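Long-range contacts in hydrazine synthase subunit gamma (PDB 5C2V), which reduces nitric oxide to hydroxylamine, apparently at one of its two c-type hemes, the first half-reaction of the hydrazine synthase complex: residues C[208-213]-C[287-293]; C[48-52]-C[63-69]; C[35-39]-C[148-153]. All blocks are in the same frame, centred on the assembly; numbering follows the deposited sequence.

Contact 1 of 3, residues C[208-213]-C[287-293]; sequences DVGTGR and VNDKDMH. With HEC (heme c), chain B; BET (trimethyl glycine), chain X.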
loop_
_atom_site.group_PDB
_atom_site.type_symbol
_atom_site.label_atom_id
_atom_site.label_comp_id
_atom_site.label_asym_id
_atom_site.label_seq_id
_atom_site.Cartn_x
_atom_site.Cartn_y
_atom_site.Cartn_z
ATOM N N ASP C 208 -46.033 38.555 -25.970
ATOM C CA ASP C 208 -46.218 37.117 -25.840
ATOM C C ASP C 208 -46.490 36.545 -27.227
ATOM O O ASP C 208 -47.584 36.692 -27.771
ATOM C CB ASP C 208 -47.374 36.808 -24.879
ATOM C CG ASP C 208 -47.492 35.327 -24.544
ATOM O OD1 ASP C 208 -47.081 34.475 -25.360
ATOM O OD2 ASP C 208 -48.009 35.014 -23.452
ATOM N N VAL C 209 -45.481 35.888 -27.789
ATOM C CA VAL C 209 -45.588 35.269 -29.104
ATOM C C VAL C 209 -45.829 33.764 -29.025
ATOM O O VAL C 209 -45.839 33.079 -30.047
ATOM C CB VAL C 209 -44.335 35.542 -29.948
ATOM C CG1 VAL C 209 -44.403 36.938 -30.539
ATOM C CG2 VAL C 209 -43.087 35.379 -29.104
ATOM N N GLY C 210 -45.983 33.250 -27.810
ATOM C CA GLY C 210 -46.233 31.833 -27.610
ATOM C C GLY C 210 -44.963 31.007 -27.660
ATOM O O GLY C 210 -45.002 29.799 -27.895
ATOM N N THR C 211 -43.830 31.667 -27.445
ATOM C CA THR C 211 -42.536 30.998 -27.445
ATOM C C THR C 211 -42.079 30.629 -26.037
ATOM O O THR C 211 -41.001 30.065 -25.858
ATOM C CB THR C 211 -41.455 31.869 -28.106
ATOM O OG1 THR C 211 -41.401 33.143 -27.453
ATOM C CG2 THR C 211 -41.757 32.066 -29.582
ATOM N N GLY C 212 -42.899 30.949 -25.041
ATOM C CA GLY C 212 -42.571 30.629 -23.664
ATOM C C GLY C 212 -42.524 29.132 -23.433
ATOM O O GLY C 212 -43.492 28.423 -23.708
ATOM N N ARG C 213 -41.395 28.646 -22.928
ATOM C CA ARG C 213 -41.220 27.217 -22.691
ATOM C C ARG C 213 -41.726 26.842 -21.303
ATOM O O ARG C 213 -41.237 27.355 -20.297
ATOM C CB ARG C 213 -39.750 26.819 -22.844
ATOM C CG ARG C 213 -39.076 27.362 -24.096
ATOM C CD ARG C 213 -39.876 27.052 -25.348
ATOM N NE ARG C 213 -39.254 27.614 -26.543
ATOM C CZ ARG C 213 -39.862 27.726 -27.720
ATOM N NH1 ARG C 213 -41.114 27.316 -27.863
ATOM N NH2 ARG C 213 -39.218 28.249 -28.755
ATOM N N VAL C 287 -42.123 25.620 -33.581
ATOM C CA VAL C 287 -41.526 25.904 -32.279
ATOM C C VAL C 287 -42.281 26.969 -31.475
ATOM O O VAL C 287 -41.826 27.376 -30.406
ATOM C CB VAL C 287 -40.060 26.351 -32.434
ATOM C CG1 VAL C 287 -39.224 25.220 -33.009
ATOM C CG2 VAL C 287 -39.970 27.585 -33.313
ATOM N N ASN C 288 -43.419 27.430 -31.989
ATOM C CA ASN C 288 -44.260 28.370 -31.246
ATOM C C ASN C 288 -45.748 28.044 -31.363
ATOM O O ASN C 288 -46.156 27.274 -32.233
ATOM C CB ASN C 288 -44.006 29.806 -31.716
ATOM C CG ASN C 288 -44.260 29.990 -33.200
ATOM O OD1 ASN C 288 -45.395 30.200 -33.627
ATOM N ND2 ASN C 288 -43.198 29.919 -33.995
ATOM N N ASP C 289 -46.553 28.635 -30.483
ATOM C CA ASP C 289 -47.999 28.416 -30.490
ATOM C C ASP C 289 -48.626 28.930 -31.781
ATOM O O ASP C 289 -48.094 29.840 -32.418
ATOM C CB ASP C 289 -48.654 29.087 -29.280
ATOM C CG ASP C 289 -48.461 28.298 -27.999
ATOM O OD1 ASP C 289 -48.269 27.067 -28.080
ATOM O OD2 ASP C 289 -48.508 28.908 -26.910
ATOM N N LYS C 290 -49.756 28.341 -32.163
ATOM C CA LYS C 290 -50.361 28.614 -33.462
ATOM C C LYS C 290 -50.799 30.067 -33.615
ATOM O O LYS C 290 -51.584 30.584 -32.818
ATOM C CB LYS C 290 -51.556 27.688 -33.689
ATOM C CG LYS C 290 -51.952 27.535 -35.146
ATOM C CD LYS C 290 -53.051 26.498 -35.307
ATOM C CE LYS C 290 -53.260 26.143 -36.768
ATOM N NZ LYS C 290 -52.029 25.565 -37.372
ATOM N N ASP C 291 -50.267 30.710 -34.651
ATOM C CA ASP C 291 -50.587 32.092 -35.009
ATOM C C ASP C 291 -50.334 33.081 -33.874
ATOM O O ASP C 291 -50.880 34.184 -33.875
ATOM C CB ASP C 291 -52.042 32.202 -35.469
ATOM C CG ASP C 291 -52.285 31.524 -36.802
ATOM O OD1 ASP C 291 -51.353 31.492 -37.633
ATOM O OD2 ASP C 291 -53.409 31.025 -37.020
ATOM N N MET C 292 -49.506 32.694 -32.911
ATOM C CA MET C 292 -49.144 33.601 -31.830
ATOM C C MET C 292 -47.972 34.486 -32.239
ATOM O O MET C 292 -47.775 35.569 -31.683
ATOM C CB MET C 292 -48.822 32.817 -30.560
ATOM C CG MET C 292 -50.050 32.350 -29.801
ATOM S SD MET C 292 -51.031 33.727 -29.179
ATOM C CE MET C 292 -52.418 32.856 -28.457
ATOM N N HIS C 293 -47.191 34.017 -33.209
ATOM C CA HIS C 293 -46.190 34.860 -33.850
ATOM C C HIS C 293 -46.586 35.006 -35.315
ATOM O O HIS C 293 -46.353 34.105 -36.126
ATOM C CB HIS C 293 -44.805 34.218 -33.700
ATOM C CG HIS C 293 -43.670 35.087 -34.140
ATOM N ND1 HIS C 293 -42.807 34.721 -35.153
ATOM C CD2 HIS C 293 -43.238 36.287 -33.692
ATOM C CE1 HIS C 293 -41.900 35.667 -35.315
ATOM N NE2 HIS C 293 -42.137 36.627 -34.444
HETATM FE FE HEC B . -41.294 38.414 -34.656
HETATM C CHA HEC B . -38.615 37.166 -32.906
HETATM C CHB HEC B . -39.817 37.480 -37.597
HETATM C CHC HEC B . -44.256 38.981 -36.328
HETATM C CHD HEC B . -42.659 39.695 -31.804
HETATM N NA HEC B . -39.548 37.470 -35.159
HETATM C C1A HEC B . -38.553 37.085 -34.280
HETATM C C2A HEC B . -37.442 36.579 -35.063
HETATM C C3A HEC B . -37.771 36.665 -36.355
HETATM C C4A HEC B . -39.105 37.227 -36.445
HETATM C CMA HEC B . -36.885 36.242 -37.547
HETATM C CAA HEC B . -36.108 36.041 -34.502
HETATM C CBA HEC B . -35.315 37.188 -33.882
HETATM C CGA HEC B . -34.129 36.641 -33.130
HETATM O O1A HEC B . -33.215 37.435 -32.792
HETATM O O2A HEC B . -34.097 35.410 -32.874
HETATM N NB HEC B . -41.905 38.332 -36.624
HETATM C C1B HEC B . -41.165 37.770 -37.648
HETATM C C2B HEC B . -42.054 37.533 -38.766
HETATM C C3B HEC B . -43.279 37.953 -38.418
HETATM C C4B HEC B . -43.209 38.460 -37.060
HETATM C CMB HEC B . -41.629 36.920 -40.119
HETATM C CAB HEC B . -44.561 37.907 -39.281
HETATM C CBB HEC B . -45.038 36.448 -39.457
HETATM N NC HEC B . -43.121 39.195 -34.161
HETATM C C1C HEC B . -44.212 39.339 -34.997
HETATM C C2C HEC B . -45.323 39.819 -34.198
HETATM C C3C HEC B . -44.851 40.125 -32.983
HETATM C C4C HEC B . -43.477 39.665 -32.912
HETATM C CMC HEC B . -46.686 40.262 -34.775
HETATM C CAC HEC B . -45.650 40.734 -31.806
HETATM C CBC HEC B . -46.721 39.741 -31.303
HETATM N ND HEC B . -40.687 38.487 -32.657
HETATM C C1D HEC B . -41.516 38.943 -31.634
HETATM C C2D HEC B . -40.982 38.495 -30.366
HETATM C C3D HEC B . -39.712 37.706 -30.717
HETATM C C4D HEC B . -39.615 37.753 -32.159
HETATM C CMD HEC B . -41.566 38.764 -28.961
HETATM C CAD HEC B . -38.744 36.994 -29.747
HETATM C CBD HEC B . -39.465 35.826 -29.084
HETATM C CGD HEC B . -38.467 34.945 -28.382
HETATM O O1D HEC B . -38.881 33.895 -27.825
HETATM O O2D HEC B . -37.258 35.293 -28.382
HETATM N N BET X . -51.153 40.173 -27.725
HETATM C CA BET X . -49.731 39.629 -27.605
HETATM C C BET X . -48.788 40.693 -26.816
HETATM O O BET X . -48.430 41.683 -27.495
HETATM O OXT BET X . -48.537 40.362 -25.628
HETATM C C1 BET X . -51.563 40.902 -26.455
HETATM C C2 BET X . -52.140 39.028 -27.949
HETATM C C3 BET X . -51.249 41.184 -28.856
#

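Contact 2 of 3, residues C[48-52]-C[63-69]; sequences FQFND and CASCHYE. With HEC (heme c), chain V.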
loop_
_atom_site.group_PDB
_atom_site.type_symbol
_atom_site.label_atom_id
_atom_site.label_comp_id
_atom_site.label_asym_id
_atom_site.label_seq_id
_atom_site.Cartn_x
_atom_site.Cartn_y
_atom_site.Cartn_z
ATOM N N PHE C 48 -10.228 45.190 -26.684
ATOM C CA PHE C 48 -9.244 44.349 -26.009
ATOM C C PHE C 48 -9.873 43.584 -24.853
ATOM O O PHE C 48 -9.717 42.368 -24.751
ATOM C CB PHE C 48 -8.066 45.179 -25.499
ATOM C CG PHE C 48 -7.069 44.380 -24.707
ATOM C CD1 PHE C 48 -6.204 43.501 -25.340
ATOM C CD2 PHE C 48 -7.002 44.501 -23.328
ATOM C CE1 PHE C 48 -5.290 42.760 -24.614
ATOM C CE2 PHE C 48 -6.088 43.764 -22.596
ATOM C CZ PHE C 48 -5.230 42.893 -23.240
ATOM N N GLN C 49 -10.581 44.303 -23.985
ATOM C CA GLN C 49 -11.266 43.681 -22.854
ATOM C C GLN C 49 -12.275 42.643 -23.340
ATOM O O GLN C 49 -12.559 41.661 -22.653
ATOM C CB GLN C 49 -11.963 44.744 -22.000
ATOM C CG GLN C 49 -12.638 44.205 -20.748
ATOM C CD GLN C 49 -11.656 43.591 -19.769
ATOM O OE1 GLN C 49 -11.046 44.291 -18.961
ATOM N NE2 GLN C 49 -11.499 42.272 -19.833
ATOM N N PHE C 50 -12.804 42.870 -24.537
ATOM C CA PHE C 50 -13.750 41.955 -25.159
ATOM C C PHE C 50 -13.061 40.669 -25.616
ATOM O O PHE C 50 -13.598 39.574 -25.444
ATOM C CB PHE C 50 -14.442 42.643 -26.341
ATOM C CG PHE C 50 -15.446 41.781 -27.054
ATOM C CD1 PHE C 50 -16.740 41.657 -26.573
ATOM C CD2 PHE C 50 -15.103 41.111 -28.217
ATOM C CE1 PHE C 50 -17.667 40.868 -27.230
ATOM C CE2 PHE C 50 -16.026 40.321 -28.878
ATOM C CZ PHE C 50 -17.310 40.200 -28.384
ATOM N N ASN C 51 -11.874 40.803 -26.203
ATOM C CA ASN C 51 -11.163 39.644 -26.742
ATOM C C ASN C 51 -10.154 38.985 -25.796
ATOM O O ASN C 51 -9.630 37.913 -26.100
ATOM C CB ASN C 51 -10.449 40.038 -28.037
ATOM C CG ASN C 51 -11.415 40.327 -29.169
ATOM O OD1 ASN C 51 -11.703 39.458 -29.993
ATOM N ND2 ASN C 51 -11.925 41.553 -29.213
ATOM N N ASP C 52 -9.887 39.612 -24.653
ATOM C CA ASP C 52 -8.859 39.116 -23.736
ATOM C C ASP C 52 -9.348 37.962 -22.863
ATOM O O ASP C 52 -10.407 38.050 -22.247
ATOM C CB ASP C 52 -8.354 40.250 -22.840
ATOM C CG ASP C 52 -7.332 39.778 -21.826
ATOM O OD1 ASP C 52 -6.485 38.935 -22.189
ATOM O OD2 ASP C 52 -7.378 40.242 -20.667
ATOM N N CYS C 63 -15.106 36.971 -23.931
ATOM C CA CYS C 63 -16.403 37.356 -24.473
ATOM C C CYS C 63 -16.529 36.832 -25.897
ATOM O O CYS C 63 -17.563 36.292 -26.292
ATOM C CB CYS C 63 -16.576 38.875 -24.452
ATOM S SG CYS C 63 -16.369 39.649 -22.834
ATOM N N ALA C 64 -15.442 36.973 -26.649
ATOM C CA ALA C 64 -15.402 36.589 -28.053
ATOM C C ALA C 64 -15.570 35.087 -28.267
ATOM O O ALA C 64 -15.754 34.635 -29.389
ATOM C CB ALA C 64 -14.103 37.064 -28.685
ATOM N N SER C 65 -15.491 34.305 -27.201
ATOM C CA SER C 65 -15.718 32.873 -27.332
ATOM C C SER C 65 -17.204 32.600 -27.573
ATOM O O SER C 65 -17.576 31.569 -28.135
ATOM C CB SER C 65 -15.224 32.135 -26.089
ATOM O OG SER C 65 -13.827 32.312 -25.924
ATOM N N CYS C 66 -18.040 33.550 -27.160
ATOM C CA CYS C 66 -19.494 33.448 -27.295
ATOM C C CYS C 66 -20.040 34.344 -28.414
ATOM O O CYS C 66 -20.681 33.866 -29.350
ATOM C CB CYS C 66 -20.178 33.791 -25.970
ATOM S SG CYS C 66 -20.226 32.421 -24.781
ATOM N N HIS C 67 -19.803 35.648 -28.278
ATOM C CA HIS C 67 -20.304 36.673 -29.197
ATOM C C HIS C 67 -19.417 36.773 -30.423
ATOM O O HIS C 67 -19.560 37.659 -31.258
ATOM C CB HIS C 67 -20.403 38.016 -28.483
ATOM C CG HIS C 67 -21.314 37.984 -27.301
ATOM N ND1 HIS C 67 -22.681 37.851 -27.409
ATOM C CD2 HIS C 67 -21.050 38.023 -25.969
ATOM C CE1 HIS C 67 -23.222 37.832 -26.205
ATOM N NE2 HIS C 67 -22.247 37.934 -25.315
ATOM N N TYR C 68 -18.482 35.841 -30.471
ATOM C CA TYR C 68 -17.445 35.692 -31.480
ATOM C C TYR C 68 -16.528 36.945 -31.566
ATOM O O TYR C 68 -16.580 37.772 -30.664
ATOM C CB TYR C 68 -18.169 35.352 -32.798
ATOM C CG TYR C 68 -17.298 35.230 -33.988
ATOM C CD1 TYR C 68 -16.480 34.095 -34.179
ATOM C CD2 TYR C 68 -17.270 36.237 -34.926
ATOM C CE1 TYR C 68 -15.673 34.009 -35.284
ATOM C CE2 TYR C 68 -16.468 36.151 -35.998
ATOM C CZ TYR C 68 -15.682 35.069 -36.205
ATOM O OH TYR C 68 -14.870 34.968 -37.313
ATOM N N GLU C 69 -15.715 37.126 -32.611
ATOM C CA GLU C 69 -14.797 38.283 -32.608
ATOM C C GLU C 69 -15.048 39.382 -33.654
ATOM O O GLU C 69 -14.398 40.428 -33.621
ATOM C CB GLU C 69 -13.342 37.812 -32.711
ATOM C CG GLU C 69 -12.861 37.477 -34.096
ATOM C CD GLU C 69 -12.882 35.998 -34.362
ATOM O OE1 GLU C 69 -12.406 35.586 -35.439
ATOM O OE2 GLU C 69 -13.362 35.247 -33.489
HETATM FE FE HEC V . -22.906 37.939 -23.426
HETATM C CHA HEC V . -26.245 38.595 -23.903
HETATM C CHB HEC V . -22.189 41.226 -23.977
HETATM C CHC HEC V . -19.585 37.338 -22.703
HETATM C CHD HEC V . -23.448 34.562 -23.627
HETATM N NA HEC V . -24.028 39.619 -23.826
HETATM C C1A HEC V . -25.387 39.662 -24.061
HETATM C C2A HEC V . -25.728 41.004 -24.505
HETATM C C3A HEC V . -24.598 41.728 -24.518
HETATM C C4A HEC V . -23.512 40.868 -24.095
HETATM C CMA HEC V . -24.429 43.214 -24.908
HETATM C CAA HEC V . -27.154 41.491 -24.869
HETATM C CBA HEC V . -27.250 41.920 -26.333
HETATM C CGA HEC V . -28.636 42.425 -26.637
HETATM O O1A HEC V . -29.522 42.331 -25.749
HETATM O O2A HEC V . -28.856 42.922 -27.773
HETATM N NB HEC V . -21.164 39.053 -23.471
HETATM C C1B HEC V . -21.177 40.434 -23.478
HETATM C C2B HEC V . -19.950 40.899 -22.865
HETATM C C3B HEC V . -19.226 39.827 -22.519
HETATM C C4B HEC V . -19.977 38.645 -22.890
HETATM C CMB HEC V . -19.563 42.383 -22.679
HETATM C CAB HEC V . -17.839 39.815 -21.833
HETATM C CBB HEC V . -17.945 40.294 -20.368
HETATM N NC HEC V . -21.725 36.258 -23.224
HETATM C C1C HEC V . -20.387 36.231 -22.886
HETATM C C2C HEC V . -20.015 34.856 -22.625
HETATM C C3C HEC V . -21.039 34.083 -23.013
HETATM C C4C HEC V . -22.165 34.952 -23.311
HETATM C CMC HEC V . -18.560 34.385 -22.395
HETATM C CAC HEC V . -21.081 32.537 -22.999
HETATM C CBC HEC V . -21.043 32.014 -21.546
HETATM N ND HEC V . -24.583 36.760 -23.790
HETATM C C1D HEC V . -24.569 35.371 -23.658
HETATM C C2D HEC V . -25.932 34.904 -23.555
HETATM C C3D HEC V . -26.805 36.162 -23.643
HETATM C C4D HEC V . -25.883 37.267 -23.786
HETATM C CMD HEC V . -26.409 33.444 -23.392
HETATM C CAD HEC V . -28.344 36.237 -23.579
HETATM C CBD HEC V . -28.770 36.209 -22.114
HETATM C CGD HEC V . -30.269 36.302 -22.021
HETATM O O1D HEC V . -30.804 36.300 -20.881
HETATM O O2D HEC V . -30.927 36.378 -23.087
HETATM O O HOH W 1 -13.319 38.673 -22.452
HETATM O O HOH W 2 -13.326 42.030 -31.783
HETATM O O HOH W 3 -23.530 38.029 -21.426
#

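Contact 3 of 3, residues C[35-39]-C[148-153]; sequences HSPFK and ICYIRA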
loop_
_atom_site.group_PDB
_atom_site.type_symbol
_atom_site.label_atom_id
_atom_site.label_comp_id
_atom_site.label_asym_id
_atom_site.label_seq_id
_atom_site.Cartn_x
_atom_site.Cartn_y
_atom_site.Cartn_z
ATOM N N HIS C 35 -26.675 54.434 -19.424
ATOM C CA HIS C 35 -25.392 54.543 -20.108
ATOM C C HIS C 35 -24.652 55.830 -19.763
ATOM O O HIS C 35 -25.264 56.850 -19.444
ATOM C CB HIS C 35 -25.590 54.466 -21.624
ATOM C CG HIS C 35 -25.922 53.095 -22.122
ATOM N ND1 HIS C 35 -26.435 52.868 -23.380
ATOM C CD2 HIS C 35 -25.808 51.880 -21.537
ATOM C CE1 HIS C 35 -26.627 51.570 -23.548
ATOM N NE2 HIS C 35 -26.254 50.950 -22.441
ATOM N N SER C 36 -23.328 55.765 -19.825
ATOM C CA SER C 36 -22.491 56.949 -19.717
ATOM C C SER C 36 -22.333 57.554 -21.107
ATOM O O SER C 36 -22.488 56.846 -22.104
ATOM C CB SER C 36 -21.129 56.597 -19.112
ATOM O OG SER C 36 -21.270 56.104 -17.791
ATOM N N PRO C 37 -22.046 58.865 -21.185
ATOM C CA PRO C 37 -21.839 59.518 -22.484
ATOM C C PRO C 37 -20.782 58.809 -23.328
ATOM O O PRO C 37 -19.705 58.485 -22.829
ATOM C CB PRO C 37 -21.384 60.936 -22.103
ATOM C CG PRO C 37 -21.052 60.874 -20.636
ATOM C CD PRO C 37 -21.947 59.824 -20.074
ATOM N N PHE C 38 -21.108 58.568 -24.595
ATOM C CA PHE C 38 -20.255 57.794 -25.491
ATOM C C PHE C 38 -18.886 58.435 -25.690
ATOM O O PHE C 38 -18.777 59.642 -25.902
ATOM C CB PHE C 38 -20.947 57.609 -26.844
ATOM C CG PHE C 38 -20.211 56.695 -27.785
ATOM C CD1 PHE C 38 -19.335 57.207 -28.729
ATOM C CD2 PHE C 38 -20.399 55.324 -27.729
ATOM C CE1 PHE C 38 -18.659 56.368 -29.597
ATOM C CE2 PHE C 38 -19.726 54.480 -28.593
ATOM C CZ PHE C 38 -18.855 55.004 -29.528
ATOM N N LYS C 39 -17.846 57.613 -25.615
ATOM C CA LYS C 39 -16.485 58.062 -25.877
ATOM C C LYS C 39 -15.821 57.141 -26.896
ATOM O O LYS C 39 -15.622 55.955 -26.637
ATOM C CB LYS C 39 -15.670 58.111 -24.584
ATOM C CG LYS C 39 -16.204 59.098 -23.557
ATOM C CD LYS C 39 -15.287 59.199 -22.350
ATOM C CE LYS C 39 -15.817 60.205 -21.342
ATOM N NZ LYS C 39 -14.915 60.344 -20.164
ATOM N N ILE C 148 -18.364 48.862 -22.851
ATOM C CA ILE C 148 -19.682 49.317 -23.279
ATOM C C ILE C 148 -19.576 50.225 -24.500
ATOM O O ILE C 148 -20.414 50.166 -25.401
ATOM C CB ILE C 148 -20.414 50.057 -22.146
ATOM C CG1 ILE C 148 -20.498 49.166 -20.907
ATOM C CG2 ILE C 148 -21.807 50.481 -22.588
ATOM C CD1 ILE C 148 -21.103 47.808 -21.177
ATOM N N CYS C 149 -18.537 51.055 -24.534
ATOM C CA CYS C 149 -18.284 51.907 -25.690
ATOM C C CYS C 149 -18.025 51.067 -26.936
ATOM O O CYS C 149 -18.476 51.414 -28.028
ATOM C CB CYS C 149 -17.102 52.843 -25.431
ATOM S SG CYS C 149 -17.442 54.182 -24.264
ATOM N N TYR C 150 -17.303 49.963 -26.769
ATOM C CA TYR C 150 -17.047 49.056 -27.884
ATOM C C TYR C 150 -18.336 48.407 -28.373
ATOM O O TYR C 150 -18.549 48.259 -29.576
ATOM C CB TYR C 150 -16.040 47.971 -27.496
ATOM C CG TYR C 150 -15.971 46.843 -28.503
ATOM C CD1 TYR C 150 -15.269 46.991 -29.692
ATOM C CD2 TYR C 150 -16.616 45.634 -28.270
ATOM C CE1 TYR C 150 -15.209 45.968 -30.620
ATOM C CE2 TYR C 150 -16.561 44.606 -29.192
ATOM C CZ TYR C 150 -15.856 44.777 -30.365
ATOM O OH TYR C 150 -15.798 43.755 -31.284
ATOM N N ILE C 151 -19.188 48.010 -27.433
ATOM C CA ILE C 151 -20.445 47.352 -27.778
ATOM C C ILE C 151 -21.398 48.300 -28.505
ATOM O O ILE C 151 -22.037 47.921 -29.487
ATOM C CB ILE C 151 -21.136 46.794 -26.527
ATOM C CG1 ILE C 151 -20.243 45.749 -25.863
ATOM C CG2 ILE C 151 -22.485 46.188 -26.878
ATOM C CD1 ILE C 151 -20.368 45.725 -24.373
ATOM N N ARG C 152 -21.481 49.534 -28.019
ATOM C CA ARG C 152 -22.360 50.537 -28.611
ATOM C C ARG C 152 -21.892 50.952 -30.002
ATOM O O ARG C 152 -22.689 51.402 -30.826
ATOM C CB ARG C 152 -22.446 51.766 -27.701
ATOM C CG ARG C 152 -23.173 51.510 -26.390
ATOM C CD ARG C 152 -22.910 52.609 -25.372
ATOM N NE ARG C 152 -23.442 53.903 -25.790
ATOM C CZ ARG C 152 -23.401 55.000 -25.040
ATOM N NH1 ARG C 152 -22.856 54.958 -23.831
ATOM N NH2 ARG C 152 -23.907 56.138 -25.495
ATOM N N ALA C 153 -20.598 50.793 -30.262
ATOM C CA ALA C 153 -20.008 51.225 -31.524
ATOM C C ALA C 153 -20.170 50.180 -32.623
ATOM O O ALA C 153 -19.754 50.398 -33.761
ATOM C CB ALA C 153 -18.537 51.554 -31.327
#

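Contact 1 of 3, residues C[208-213]-C[287-293]
Val-209 and His-293 lie side by side and point the same way, toward the heme. The CG1 methyl of Val-209 meets the rim of the imidazole near its plane, 3.4 Å from His-293 CD2. The other methyl, CG2, rests against the heme propionate stem, so this valine fills the corner between axial ligand and porphyrin. His-293 sends NE2 to the iron at 2.0 Å, its CG turned opposite the backbone N (chi1 -171°). ND1 is hydrogen-bonded to Thr-282 O; with the iron bond this fixes the rotation of the ring. His-190 also binds this iron, giving the bis-histidine coordination of heme 2, which probably serves electron transfer; both loops lie in the cytochrome c family region.

Thr-211 reaches the same heme at a propionate. Its OG1 donates to propionate oxygen O1D of the heme at 2.7 Å, while its CG2 leans on Asn-288 CB. Between the two loops, Asp-289 N donates to Gly-210 O (3.2 Å), reaching it from well above the carbonyl plane. Gly-210 in turn gives its N-H to Asp-208 OD1, an Asx turn. Further along, Arg-213 meets Val-287 O at the edge of its guanidinium, with NH1 at 2.6 Å and a weak second bond from NH2. The bend at chi2 (-52°) turns the arginine chain back toward that carbonyl. Asp-273 holds NE of Arg-213 in a salt bridge.

Contact 2 of 3, residues C[48-52]-C[63-69]
Phe-50 and Asn-51, at the end of helix 43-51, face Cys-63 and Ala-64 of the turn that carries the heme-binding cysteines, each CA pair 5.4 Å apart. Phe-50 O takes a weak hydrogen bond from Ala-64 N at 3.4 Å. Within the turn, Cys-63 O receives the N-H groups of both Cys-66 and His-67. A water accepts from Cys-63 N at 2.9 Å and lies near the carbonyls of Gln-49 and Asp-52.

Phe-50 fills the turn from the helix side. Its CG stands anti to the backbone N (chi1 -180°), and this carries the ring against the 63-69 turn. Cys-63 CB sits over one face, 3.9 Å from the centroid of the Phe-50 ring, as a CH-pi contact. The ring edge faces His-67 CB and Tyr-68 O, and CE2 of Phe-50 touches Ala-64 CB at 3.8 Å. The side chains of Phe-50 and His-67 cross at about a right angle. Asn-51 OD1 rests on the CB atoms of Ala-64 and Glu-69. Its ND2 is bonded to Gln-47 O and to a second water, which donates to Glu-69 O. The Glu-69 carboxylate turns away from the helix to Arg-193 and Arg-145 of the beta subunit, in two salt bridges.

The turn is the CXXCH motif of a c-type cytochrome. Cys-63 SG is covalently bonded to heme CAB and Cys-66 SG to CAC, and Cys-126 is a further covalent link. His-67 NE2 binds the iron at 2.0 Å and its ND1 donates to Lys-92 O. A water holds the sixth position of this heme, heme 1, the apparent active site.

Contact 3 of 3, residues C[35-39]-C[148-153]
The guanidinium of Arg-152 is held between two side chains of the 35-39 loop while its edge grips that loop's backbone. His-35 covers one face and Phe-38 the opposite one. The imidazole is nearly parallel to the guanidinium, the planes 19° apart, and His-35 CB comes within 3.5 Å of Arg-152 NH1. On the other face Phe-38 CB approaches Arg-152 NH2 at 3.6 Å. The phenyl ring stands steeply to the guanidinium, with planes 67° apart, and meets Arg-152 NE at its own edge. Between the two side chains, NH1 of Arg-152 donates to Ser-36 O at 2.6 Å, almost in line with the carbonyl bond. This oxygen also lies in the guanidinium plane, so bond and faces together fix the group. A bend at chi3 (65°) turns the arginine end in between them.

Phe-38 continues along the helix. Its CZ touches Ala-153 CB at 3.9 Å, and its CE2 lies 3.4 Å from Cys-149 O. Cys-149 SG makes an oblique sulfur-aromatic contact, 5.1 Å from the centroid of the Phe-38 ring. His-35 NE2 is hydrogen-bonded to Leu-122 N, which ties the imidazole to the segment leading into helix 123-126.

The arrangement pins an extended loop across the C-terminal turns of helix 141-152. It belongs to the helical lobe of heme 1, whose pocket includes Ile-151 of the same helix.

Contacts 2 and 3 belong to the lobe of heme 1, contact 1 to that of heme 2. Contact 2 is nested in the chain loop closed by contact 3, and their centres are about 16 Å apart. They touch where Phe-50 CG meets Tyr-150 CE2 at 3.7 Å, packing helix 43-51 on helix 141-152. Across the chain centre lies contact 1, about 32 Å from contact 2 and about 34 Å from contact 3 between centres; its nearest atoms are about 19 Å from contact 2. Contact 2 supplies the histidine of the iron that appears to be the active site. Contact 3 reaches that heme through Ile-151, while the side chain of Ile-148 stays about 6 Å away.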